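Local coordinates for protein integrase (Enterobacteria phage lambda, PDB 1AE9) that catalyses site-specific recombination that integrates the phage genome into the host chromosome and, with excisionase, excises it, here as the catalytic domain alone, at residues 25-29 with 82-86; 30-36 with 134-138; 35-39 with 55-60; 70-75 with 141-146; 150-154 with 175-179. Residue numbers count along the deposited sequence, not the author numbering.

Contact 1: residues 25-29 with 82-86; sequences LAMEL and TLDKC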
# COMPACT_ATOMS: atom_id res chain seq x y z
N LEU A 25 16.53 0.78 13.60
CA LEU A 25 16.86 -0.64 13.50
C LEU A 25 16.65 -1.16 12.08
O LEU A 25 17.46 -1.94 11.58
CB LEU A 25 16.05 -1.44 14.53
CG LEU A 25 16.41 -1.07 15.97
CD1 LEU A 25 15.40 -1.66 16.95
CD2 LEU A 25 17.82 -1.55 16.30
N ALA A 26 15.58 -0.72 11.42
CA ALA A 26 15.33 -1.14 10.05
C ALA A 26 16.43 -0.58 9.14
O ALA A 26 16.88 -1.26 8.22
CB ALA A 26 13.96 -0.66 9.59
N MET A 27 16.87 0.65 9.42
CA MET A 27 17.95 1.29 8.64
C MET A 27 19.24 0.49 8.76
O MET A 27 19.89 0.18 7.75
CB MET A 27 18.19 2.74 9.11
CG MET A 27 17.15 3.74 8.62
SD MET A 27 17.32 5.39 9.33
CE MET A 27 18.91 5.89 8.58
N GLU A 28 19.59 0.11 9.99
CA GLU A 28 20.80 -0.67 10.22
C GLU A 28 20.72 -2.02 9.53
O GLU A 28 21.67 -2.45 8.86
CB GLU A 28 21.02 -0.86 11.71
CG GLU A 28 21.42 0.40 12.44
CD GLU A 28 21.61 0.19 13.93
OE1 GLU A 28 21.25 -0.89 14.44
OE2 GLU A 28 22.11 1.12 14.59
N LEU A 29 19.58 -2.69 9.66
CA LEU A 29 19.39 -4.00 9.06
C LEU A 29 19.45 -3.93 7.52
O LEU A 29 19.98 -4.82 6.87
CB LEU A 29 18.06 -4.61 9.53
CG LEU A 29 18.01 -6.13 9.68
CD1 LEU A 29 19.01 -6.60 10.74
CD2 LEU A 29 16.59 -6.56 10.06
N THR A 82 22.56 -5.39 16.16
CA THR A 82 21.30 -4.89 15.63
C THR A 82 20.19 -5.91 15.88
O THR A 82 19.11 -5.54 16.37
CB THR A 82 21.41 -4.58 14.12
OG1 THR A 82 22.35 -3.52 13.93
CG2 THR A 82 20.06 -4.17 13.55
N LEU A 83 20.45 -7.18 15.59
CA LEU A 83 19.46 -8.23 15.81
C LEU A 83 19.12 -8.32 17.29
O LEU A 83 17.94 -8.51 17.65
CB LEU A 83 19.97 -9.58 15.30
CG LEU A 83 20.05 -9.73 13.78
CD1 LEU A 83 20.75 -11.04 13.43
CD2 LEU A 83 18.65 -9.69 13.17
N ASP A 84 20.12 -8.18 18.16
CA ASP A 84 19.88 -8.22 19.60
C ASP A 84 18.93 -7.09 19.99
O ASP A 84 17.98 -7.29 20.75
CB ASP A 84 21.19 -8.09 20.39
CG ASP A 84 22.00 -9.37 20.40
OD1 ASP A 84 21.56 -10.38 19.82
OD2 ASP A 84 23.09 -9.36 21.00
N LYS A 85 19.19 -5.90 19.44
CA LYS A 85 18.35 -4.74 19.71
C LYS A 85 16.93 -4.96 19.18
O LYS A 85 15.96 -4.61 19.85
CB LYS A 85 18.98 -3.48 19.10
CG LYS A 85 20.20 -2.97 19.87
CD LYS A 85 21.32 -2.45 18.95
CE LYS A 85 20.91 -1.25 18.11
NZ LYS A 85 22.06 -0.73 17.29
N CYS A 86 16.80 -5.56 18.00
CA CYS A 86 15.48 -5.82 17.42
C CYS A 86 14.71 -6.75 18.36
O CYS A 86 13.52 -6.54 18.62
CB CYS A 86 15.60 -6.47 16.04
SG CYS A 86 16.18 -5.39 14.69

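Contact 2: residues 30-36 with 134-138; sequences AVVTGQR and LRSLS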
# COMPACT_ATOMS: atom_id res chain seq x y z
N ALA A 30 18.96 -2.84 6.95
CA ALA A 30 18.98 -2.66 5.50
C ALA A 30 20.41 -2.54 4.98
O ALA A 30 20.74 -3.11 3.93
CB ALA A 30 18.19 -1.42 5.12
N VAL A 31 21.25 -1.80 5.70
CA VAL A 31 22.64 -1.61 5.29
C VAL A 31 23.53 -2.83 5.54
O VAL A 31 24.32 -3.20 4.69
CB VAL A 31 23.28 -0.33 5.94
CG1 VAL A 31 24.76 -0.20 5.56
CG2 VAL A 31 22.52 0.92 5.50
N VAL A 32 23.37 -3.48 6.69
CA VAL A 32 24.20 -4.64 6.98
C VAL A 32 23.81 -5.93 6.25
O VAL A 32 24.65 -6.82 6.06
CB VAL A 32 24.35 -4.85 8.52
CG1 VAL A 32 23.13 -5.52 9.11
CG2 VAL A 32 25.61 -5.65 8.83
N THR A 33 22.55 -6.07 5.84
CA THR A 33 22.13 -7.27 5.11
C THR A 33 22.00 -7.02 3.61
O THR A 33 21.99 -7.96 2.82
CB THR A 33 20.77 -7.86 5.61
OG1 THR A 33 19.69 -6.99 5.22
CG2 THR A 33 20.76 -8.06 7.12
N GLY A 34 21.86 -5.75 3.22
CA GLY A 34 21.71 -5.40 1.82
C GLY A 34 20.42 -5.88 1.16
O GLY A 34 20.30 -5.82 -0.08
N GLN A 35 19.45 -6.33 1.95
CA GLN A 35 18.19 -6.84 1.40
C GLN A 35 17.14 -5.78 1.09
O GLN A 35 17.09 -4.73 1.74
CB GLN A 35 17.61 -7.92 2.33
CG GLN A 35 18.54 -9.13 2.53
CD GLN A 35 19.10 -9.67 1.22
OE1 GLN A 35 18.34 -10.12 0.34
NE2 GLN A 35 20.41 -9.60 1.06
N ARG A 36 16.32 -6.03 0.07
CA ARG A 36 15.26 -5.11 -0.33
C ARG A 36 14.31 -4.95 0.86
O ARG A 36 14.14 -5.89 1.64
CB ARG A 36 14.49 -5.67 -1.52
CG ARG A 36 15.32 -5.82 -2.79
CD ARG A 36 14.42 -6.26 -3.94
NE ARG A 36 15.14 -6.48 -5.19
CZ ARG A 36 15.85 -7.57 -5.48
NH1 ARG A 36 15.97 -8.56 -4.60
NH2 ARG A 36 16.42 -7.68 -6.67
N LEU A 134 19.24 2.53 0.54
CA LEU A 134 20.07 1.91 1.57
C LEU A 134 20.69 0.60 1.06
O LEU A 134 21.72 0.16 1.55
CB LEU A 134 19.26 1.66 2.85
CG LEU A 134 18.83 2.92 3.60
CD1 LEU A 134 17.93 2.56 4.76
CD2 LEU A 134 20.06 3.66 4.10
N ARG A 135 20.05 -0.01 0.06
CA ARG A 135 20.53 -1.25 -0.56
C ARG A 135 21.76 -0.96 -1.43
O ARG A 135 22.73 -1.72 -1.43
CB ARG A 135 19.40 -1.89 -1.37
CG ARG A 135 19.74 -3.20 -2.06
CD ARG A 135 18.45 -3.90 -2.53
NE ARG A 135 18.65 -4.74 -3.72
CZ ARG A 135 19.01 -6.02 -3.71
NH1 ARG A 135 19.23 -6.67 -2.57
NH2 ARG A 135 19.15 -6.67 -4.87
N SER A 136 21.73 0.15 -2.17
CA SER A 136 22.85 0.56 -3.01
C SER A 136 24.00 0.97 -2.09
O SER A 136 25.16 0.68 -2.39
CB SER A 136 22.47 1.75 -3.89
OG SER A 136 21.38 1.45 -4.72
N LEU A 137 23.68 1.65 -0.99
CA LEU A 137 24.71 2.06 -0.04
C LEU A 137 25.40 0.82 0.50
O LEU A 137 26.63 0.76 0.54
CB LEU A 137 24.12 2.91 1.09
CG LEU A 137 25.08 3.36 2.21
CD1 LEU A 137 26.26 4.14 1.65
CD2 LEU A 137 24.33 4.20 3.22
N SER A 138 24.62 -0.18 0.89
CA SER A 138 25.13 -1.45 1.40
C SER A 138 26.14 -2.04 0.39
O SER A 138 27.23 -2.46 0.77
CB SER A 138 23.97 -2.44 1.59
OG SER A 138 24.42 -3.71 2.04

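Contact 3: residues 35-39 with 55-60; sequences QRVGD and VEQSKT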
# COMPACT_ATOMS: atom_id res chain seq x y z
N GLN A 35 19.45 -6.33 1.95
CA GLN A 35 18.19 -6.84 1.40
C GLN A 35 17.14 -5.78 1.09
O GLN A 35 17.09 -4.73 1.74
CB GLN A 35 17.61 -7.92 2.33
CG GLN A 35 18.54 -9.13 2.53
CD GLN A 35 19.10 -9.67 1.22
OE1 GLN A 35 18.34 -10.12 0.34
NE2 GLN A 35 20.41 -9.60 1.06
N ARG A 36 16.32 -6.03 0.07
CA ARG A 36 15.26 -5.11 -0.33
C ARG A 36 14.31 -4.95 0.86
O ARG A 36 14.14 -5.89 1.64
CB ARG A 36 14.49 -5.67 -1.52
CG ARG A 36 15.32 -5.82 -2.79
CD ARG A 36 14.42 -6.26 -3.94
NE ARG A 36 15.14 -6.48 -5.19
CZ ARG A 36 15.85 -7.57 -5.48
NH1 ARG A 36 15.97 -8.56 -4.60
NH2 ARG A 36 16.42 -7.68 -6.67
N VAL A 37 13.67 -3.79 0.96
CA VAL A 37 12.77 -3.50 2.07
C VAL A 37 11.64 -4.53 2.22
O VAL A 37 11.29 -4.91 3.35
CB VAL A 37 12.23 -2.03 2.03
CG1 VAL A 37 11.36 -1.79 0.80
CG2 VAL A 37 11.47 -1.70 3.33
N GLY A 38 11.12 -5.03 1.09
CA GLY A 38 10.07 -6.03 1.13
C GLY A 38 10.55 -7.25 1.89
O GLY A 38 9.82 -7.81 2.72
N ASP A 39 11.79 -7.65 1.66
CA ASP A 39 12.34 -8.81 2.35
C ASP A 39 12.69 -8.52 3.81
O ASP A 39 12.55 -9.41 4.65
CB ASP A 39 13.54 -9.38 1.59
CG ASP A 39 13.15 -9.89 0.21
OD1 ASP A 39 12.08 -10.53 0.09
OD2 ASP A 39 13.89 -9.64 -0.75
N VAL A 55 17.24 -16.16 3.77
CA VAL A 55 16.37 -15.25 3.05
C VAL A 55 16.04 -15.71 1.64
O VAL A 55 16.94 -16.03 0.85
CB VAL A 55 17.05 -13.84 2.93
CG1 VAL A 55 16.25 -12.92 2.00
CG2 VAL A 55 17.21 -13.20 4.31
N GLU A 56 14.74 -15.82 1.34
CA GLU A 56 14.33 -16.13 -0.02
C GLU A 56 13.73 -14.83 -0.50
O GLU A 56 12.69 -14.39 -0.00
CB GLU A 56 13.28 -17.23 -0.12
CG GLU A 56 12.86 -17.38 -1.58
CD GLU A 56 11.89 -18.50 -1.85
OE1 GLU A 56 11.67 -19.35 -0.96
OE2 GLU A 56 11.34 -18.54 -2.97
N GLN A 57 14.40 -14.19 -1.44
CA GLN A 57 13.93 -12.92 -1.95
C GLN A 57 12.58 -13.09 -2.62
O GLN A 57 12.41 -13.92 -3.53
CB GLN A 57 14.97 -12.33 -2.89
CG GLN A 57 16.35 -12.20 -2.20
CD GLN A 57 17.35 -11.46 -3.03
OE1 GLN A 57 17.20 -11.32 -4.25
NE2 GLN A 57 18.39 -10.93 -2.38
N SER A 58 11.61 -12.30 -2.16
CA SER A 58 10.24 -12.32 -2.64
C SER A 58 10.10 -12.10 -4.14
O SER A 58 9.33 -12.79 -4.81
CB SER A 58 9.41 -11.26 -1.89
OG SER A 58 9.37 -11.51 -0.49
N LYS A 59 10.84 -11.13 -4.66
CA LYS A 59 10.77 -10.79 -6.07
C LYS A 59 11.49 -11.77 -7.01
O LYS A 59 10.92 -12.22 -8.00
CB LYS A 59 11.31 -9.37 -6.26
CG LYS A 59 11.30 -8.85 -7.69
CD LYS A 59 12.06 -7.53 -7.80
CE LYS A 59 12.15 -7.04 -9.25
NZ LYS A 59 12.94 -7.97 -10.13
N THR A 60 12.73 -12.11 -6.68
CA THR A 60 13.56 -12.97 -7.52
C THR A 60 13.58 -14.46 -7.23
O THR A 60 13.93 -15.25 -8.11
CB THR A 60 15.01 -12.49 -7.47
OG1 THR A 60 15.50 -12.65 -6.13
CG2 THR A 60 15.09 -11.02 -7.86
O HOH W 1 18.25 -9.89 -6.67
O HOH W 2 12.51 -9.24 -3.21
O HOH W 3 11.34 -12.31 2.01

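Contact 4: residues 70-75 with 141-146; sequences LHIDAL and LYEKQI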
# COMPACT_ATOMS: atom_id res chain seq x y z
N LEU A 70 28.34 -10.63 10.17
CA LEU A 70 28.64 -9.48 9.32
C LEU A 70 28.67 -8.15 10.08
O LEU A 70 27.98 -7.98 11.09
CB LEU A 70 27.66 -9.38 8.15
CG LEU A 70 27.91 -10.29 6.94
CD1 LEU A 70 26.82 -10.06 5.90
CD2 LEU A 70 29.29 -10.00 6.35
N HIS A 71 29.50 -7.23 9.58
CA HIS A 71 29.66 -5.90 10.17
C HIS A 71 29.82 -4.93 9.01
O HIS A 71 30.35 -5.30 7.96
CB HIS A 71 30.97 -5.79 10.97
CG HIS A 71 30.93 -6.37 12.35
ND1 HIS A 71 31.12 -7.72 12.61
CD2 HIS A 71 30.80 -5.78 13.57
CE1 HIS A 71 31.12 -7.92 13.92
NE2 HIS A 71 30.93 -6.76 14.52
N ILE A 72 29.34 -3.71 9.20
CA ILE A 72 29.52 -2.65 8.21
C ILE A 72 30.44 -1.70 8.96
O ILE A 72 30.01 -0.90 9.80
CB ILE A 72 28.20 -1.93 7.83
CG1 ILE A 72 27.49 -2.73 6.74
CG2 ILE A 72 28.48 -0.51 7.32
CD1 ILE A 72 28.12 -2.58 5.35
N ASP A 73 31.73 -1.85 8.71
CA ASP A 73 32.76 -1.05 9.37
C ASP A 73 32.61 0.46 9.26
O ASP A 73 32.68 1.16 10.27
CB ASP A 73 34.14 -1.49 8.89
CG ASP A 73 34.43 -2.94 9.23
OD1 ASP A 73 33.91 -3.44 10.25
OD2 ASP A 73 35.18 -3.57 8.46
N ALA A 74 32.34 0.96 8.06
CA ALA A 74 32.21 2.39 7.82
C ALA A 74 31.22 3.13 8.72
O ALA A 74 31.39 4.32 9.01
CB ALA A 74 31.89 2.66 6.35
N LEU A 75 30.19 2.42 9.19
CA LEU A 75 29.17 3.02 10.03
C LEU A 75 29.08 2.41 11.42
O LEU A 75 28.27 2.83 12.24
CB LEU A 75 27.81 2.94 9.33
CG LEU A 75 27.68 3.77 8.05
CD1 LEU A 75 26.41 3.39 7.32
CD2 LEU A 75 27.69 5.25 8.40
N LEU A 141 29.46 0.10 0.17
CA LEU A 141 30.25 -0.06 1.38
C LEU A 141 30.89 -1.45 1.44
O LEU A 141 32.05 -1.57 1.84
CB LEU A 141 29.40 0.18 2.63
CG LEU A 141 28.84 1.59 2.85
CD1 LEU A 141 28.08 1.65 4.18
CD2 LEU A 141 29.98 2.61 2.85
N TYR A 142 30.14 -2.48 1.07
CA TYR A 142 30.64 -3.86 1.07
C TYR A 142 31.66 -4.11 -0.03
O TYR A 142 32.58 -4.92 0.14
CB TYR A 142 29.49 -4.87 0.97
CG TYR A 142 28.92 -5.28 2.32
CD1 TYR A 142 29.78 -5.60 3.37
CD2 TYR A 142 27.55 -5.33 2.54
CE1 TYR A 142 29.28 -5.96 4.62
CE2 TYR A 142 27.04 -5.69 3.79
CZ TYR A 142 27.91 -6.01 4.81
OH TYR A 142 27.44 -6.39 6.04
N GLU A 143 31.50 -3.42 -1.15
CA GLU A 143 32.42 -3.53 -2.28
C GLU A 143 33.81 -3.05 -1.84
O GLU A 143 34.83 -3.61 -2.27
CB GLU A 143 31.92 -2.68 -3.44
N LYS A 144 33.85 -2.03 -1.00
CA LYS A 144 35.11 -1.48 -0.51
C LYS A 144 35.67 -2.33 0.63
O LYS A 144 36.83 -2.74 0.59
CB LYS A 144 34.91 -0.03 -0.05
N GLN A 145 34.83 -2.62 1.61
CA GLN A 145 35.22 -3.41 2.78
C GLN A 145 35.63 -4.85 2.49
O GLN A 145 36.56 -5.38 3.11
CB GLN A 145 34.09 -3.40 3.82
CG GLN A 145 34.38 -4.17 5.09
CD GLN A 145 33.23 -4.16 6.05
OE1 GLN A 145 32.67 -3.11 6.35
NE2 GLN A 145 32.87 -5.32 6.56
N ILE A 146 34.91 -5.51 1.60
CA ILE A 146 35.19 -6.90 1.26
C ILE A 146 35.53 -7.05 -0.22
O ILE A 146 36.70 -7.18 -0.57
CB ILE A 146 34.00 -7.82 1.67
CG1 ILE A 146 33.63 -7.56 3.14
CG2 ILE A 146 34.37 -9.29 1.48
CD1 ILE A 146 32.47 -8.38 3.66
O HOH W 4 31.95 -0.60 5.74

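Contact 5: residues 150-154 with 175-179; sequences FAQHL and DKIEI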
# COMPACT_ATOMS: atom_id res chain seq x y z
N PHE A 150 31.47 -10.11 -3.27
CA PHE A 150 30.70 -10.31 -2.04
C PHE A 150 29.39 -9.53 -2.11
O PHE A 150 28.32 -10.08 -1.85
CB PHE A 150 31.51 -9.87 -0.81
CG PHE A 150 30.74 -9.95 0.48
CD1 PHE A 150 30.74 -11.13 1.22
CD2 PHE A 150 29.98 -8.87 0.92
CE1 PHE A 150 29.99 -11.23 2.39
CE2 PHE A 150 29.23 -8.96 2.08
CZ PHE A 150 29.23 -10.14 2.83
N ALA A 151 29.48 -8.25 -2.47
CA ALA A 151 28.31 -7.38 -2.58
C ALA A 151 27.26 -7.95 -3.54
O ALA A 151 26.09 -8.06 -3.18
CB ALA A 151 28.72 -5.98 -3.00
N GLN A 152 27.69 -8.32 -4.75
CA GLN A 152 26.77 -8.88 -5.73
C GLN A 152 26.13 -10.16 -5.20
O GLN A 152 24.96 -10.43 -5.44
CB GLN A 152 27.48 -9.16 -7.06
CG GLN A 152 27.92 -7.90 -7.80
CD GLN A 152 26.80 -6.87 -7.95
OE1 GLN A 152 25.91 -7.02 -8.80
NE2 GLN A 152 26.84 -5.83 -7.13
N HIS A 153 26.90 -10.91 -4.43
CA HIS A 153 26.42 -12.15 -3.83
C HIS A 153 25.33 -11.86 -2.80
O HIS A 153 24.25 -12.46 -2.83
CB HIS A 153 27.57 -12.88 -3.14
CG HIS A 153 27.83 -14.23 -3.70
ND1 HIS A 153 28.40 -14.43 -4.95
CD2 HIS A 153 27.57 -15.46 -3.20
CE1 HIS A 153 28.47 -15.73 -5.19
NE2 HIS A 153 27.98 -16.37 -4.15
N LEU A 154 25.63 -10.93 -1.90
CA LEU A 154 24.70 -10.54 -0.84
C LEU A 154 23.41 -9.95 -1.41
O LEU A 154 22.31 -10.30 -0.97
CB LEU A 154 25.39 -9.54 0.09
CG LEU A 154 24.67 -9.19 1.40
CD1 LEU A 154 24.53 -10.43 2.27
CD2 LEU A 154 25.44 -8.09 2.13
N ASP A 175 22.30 -20.54 -1.13
CA ASP A 175 23.62 -20.00 -1.43
C ASP A 175 24.18 -19.45 -0.11
O ASP A 175 23.63 -18.51 0.47
CB ASP A 175 23.47 -18.90 -2.49
CG ASP A 175 24.81 -18.34 -2.97
OD1 ASP A 175 25.74 -19.13 -3.23
OD2 ASP A 175 24.91 -17.10 -3.10
N LYS A 176 25.23 -20.08 0.41
CA LYS A 176 25.87 -19.67 1.67
C LYS A 176 26.79 -18.47 1.43
O LYS A 176 27.64 -18.52 0.53
CB LYS A 176 26.70 -20.83 2.22
CG LYS A 176 26.95 -20.83 3.73
CD LYS A 176 25.88 -21.64 4.46
CE LYS A 176 26.38 -22.17 5.81
NZ LYS A 176 25.37 -23.04 6.49
N ILE A 177 26.61 -17.40 2.19
CA ILE A 177 27.46 -16.21 2.04
C ILE A 177 28.68 -16.40 2.94
O ILE A 177 28.55 -16.80 4.11
CB ILE A 177 26.72 -14.89 2.41
CG1 ILE A 177 25.47 -14.71 1.55
CG2 ILE A 177 27.64 -13.69 2.21
CD1 ILE A 177 25.75 -14.55 0.06
N GLU A 178 29.86 -16.15 2.38
CA GLU A 178 31.11 -16.31 3.12
C GLU A 178 31.88 -15.02 3.32
O GLU A 178 31.68 -14.04 2.59
CB GLU A 178 32.01 -17.33 2.40
CG GLU A 178 31.36 -18.69 2.22
CD GLU A 178 32.36 -19.77 1.86
OE1 GLU A 178 32.67 -19.93 0.65
OE2 GLU A 178 32.82 -20.47 2.78
N ILE A 179 32.85 -15.08 4.24
CA ILE A 179 33.73 -13.97 4.64
C ILE A 179 32.98 -12.71 5.04
O ILE A 179 33.42 -11.60 4.70
CB ILE A 179 34.91 -13.67 3.60
CG1 ILE A 179 34.39 -13.34 2.20
CG2 ILE A 179 35.90 -14.84 3.58
CD1 ILE A 179 35.48 -13.04 1.18
OXT ILE A 179 31.96 -12.87 5.76
O HOH W 5 23.66 -14.67 -4.40

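Contact 1: residues 25-29 with 82-86
Leu25 reaches across to helix 79-90 with its CD2, 3.6 Å from Lys85 CB. Its CB lies 4.0 Å from Cys86 SG, and its carbonyl O is 4.0 Å from Thr82 CG2. Met27 packs on helix 6-15. Glu28 supplies the polar part of the contact. Its OE1 forms a salt bridge with Lys85 NZ at 3.0 Å, and its OE2 adds a weak bond to the same NZ at 3.3 Å. Thr82 OG1 lies 2.9 Å from Glu28 OE1 and also has the carbonyl of Ser78 within hydrogen-bonding reach. Glu28 OE2 has a further partner in the hydroxyl of Tyr13. One turn on from Leu25, Leu29 closes the apolar side: its CD1 is 3.9 Å from both Thr82 CG2 and Leu83 CD2. The two short segments run nearly antiparallel, at 150°, with axes 10.0 Å apart. This is buried helix-helix packing within the tyrosine recombinase catalytic domain, with one charged pair beside a leucine-rich interface.

Contact 2: residues 30-36 with 134-138
Arg36 lays its guanidinium flat on that of Arg135, with centres 3.9 Å apart and planes at 26°. The two like charges come close, Arg36 NH2 to Arg135 NH2 at 3.4 Å, and both are donors. Each has acceptors of its own. Arg135 NH1 donates to Gly34 O at 2.8 Å and its NH2 to the carbonyl of Leu155, while Arg36 NH1 donates to Gln57. Both arginines are predicted active-site residues, and the pair is consistent with the two arginines that hold the scissile phosphate in tyrosine recombinases. Gly34, the first residue beyond helix 21-33, has a positive phi. A CB there would clash with Ser138 OG, which donates to Val31 O at 2.7 Å. Behind the polar part, Ala30 CB meets Leu134 CB at 4.0 Å and Val31 CG2 meets Leu134 CD2 at 3.9 Å. The contact thus joins the C-terminal end of helix 21-33 to helix 133-145. Helix 6-15 covers Val31 and Leu134 through Tyr9, and Gln35 packs on Ile64 and Ile66 of strand 63-67.

Contact 3: residues 35-39 with 55-60
Val55, at the end of strand 52-56, points toward segment 35-39 and puts CG1 3.9 Å from Gln35 OE1. Glu56 turns its side chain away, but its carbonyl O accepts from a water at 3.2 Å that also donates to Asp39 OD1 at 2.7 Å. Gln57 uses both ends of its amide. Its NE2 donates to Gln35 OE1 at 2.8 Å, and its OE1 accepts from Arg36 NH1 at 3.0 Å and from Thr60 OG1 at 2.9 Å. This is consistent with a role in holding the Arg36 guanidinium in place. Ser58 binds Asp39 OD1 twice, through its N and its OG, each at 2.9 Å. Its OG and carbonyl are also bonded by Lys118 and Arg117 of the second subunit. Lys59 N joins Asp39 OD2 through a second water, 2.9 and 2.8 Å from those atoms. Its side chain passes over one face of the Arg36 guanidinium, with CD 4.2 Å from NE, and NZ forms a salt bridge to Asp127 of the second subunit. Thr60 CG2 lies 3.8 Å from Arg36 NH2. Arg36 and Lys59 are predicted active-site residues, so the arrangement is consistent with the tyrosine recombinase active site, where the catalytic lysine is carried by the turn between two strands, here 52-56 and 63-67.

Contact 4: residues 70-75 with 141-146
Gln145 uses both ends of its amide to bond to the backbone of His71, in the short strand 71-72, and of Asp73, just after it. NE2 donates to His71 O at 2.9 Å, and OE1 accepts from Asp73 N at 2.8 Å. A water carries the pattern one residue further: it accepts from Ala74 N at 2.8 Å and donates to Gln145 OE1 at 2.7 Å. Asp73 OD2 also lies near the amide, 3.5 Å from Gln145 NE2, but the angle is too poor for a bond. Strand 71-72 pairs with strand 77-78 in a small antiparallel sheet, and this contact sets that sheet against helix 133-145 of the tyrosine recombinase domain. Tyr142 OH finds its partner outside the two segments, in the carbonyl of Val32 on helix 21-33. The ring of Tyr142 receives Ile72 CD1 over one face in a CH-pi contact, 3.5 Å from the centroid. Leu141 fills the apolar side. Its CD1 meets Ile72 CG2 at 3.8 Å and Leu75 CD1 at 4.0 Å, and its CD2 meets Ala74 CB at 4.0 Å.

Contact 5: residues 150-154 with 175-179
This is mainly apolar, partly buried packing of the end of strand 173-176 and the C-terminal tail against helix 148-155. Ile177 points toward the helix and is the residue most covered. Its CG2 touches Phe150 CE1 at 3.4 Å, its CD1 reaches His153 CD2 at 3.8 Å, and its CG1 lies 4.4 Å from Leu154 CD1. The edge of the Phe150 ring also meets the backbone of the tail, with CE1 3.3 Å from Glu178 O. Ile179, the last residue, adds a looser touch, CG1 to Phe150 CD1 at 4.4 Å. Polar links are few. Asp175 OD2 is 3.3 Å from His153 NE2, but the angle is too poor for a bond. A water links the backbone of His153 to Asp175, donating to His153 O at 2.8 Å and to Asp175 OD2 at 3.0 Å. Asp175 also packs on Phe166, which replaces the nucleophilic tyrosine in this structure. Strand 173-176 runs parallel to strand 63-67. Asp175 makes backbone hydrogen bonds with Lys63 and Ala65, and Ile177, just past the strand, with Ala65. Phe150 packs edge-to-face with Tyr142 of helix 133-145, and Leu154 rests on Ile66 of strand 63-67.

How the contacts relate
Contacts 1 and 2 are the buried ones, while contacts 3, 4 and 5 are partly exposed. Helix 21-33 serves both contact 1 and contact 2, which touch where Met27 packs on Leu134. Helix 133-145 serves contacts 2 and 4, tied by Val32 O and Tyr142 OH. Contacts 2 and 3 share Gln35 and Arg36, so together they bring three predicted active-site residues, Arg36, Lys59 and Arg135, close to one another. Gln35 also reaches Leu154 of contact 5. Tyr142 and Leu70 of contact 4 pack on Phe150. Contact 3 is the most polar and hydrated; contact 5 is largely apolar; contact 1 pairs leucines with a salt bridge; contact 2 sets stacked arginines beside apolar packing; contact 4 adds an amide-to-backbone pairing.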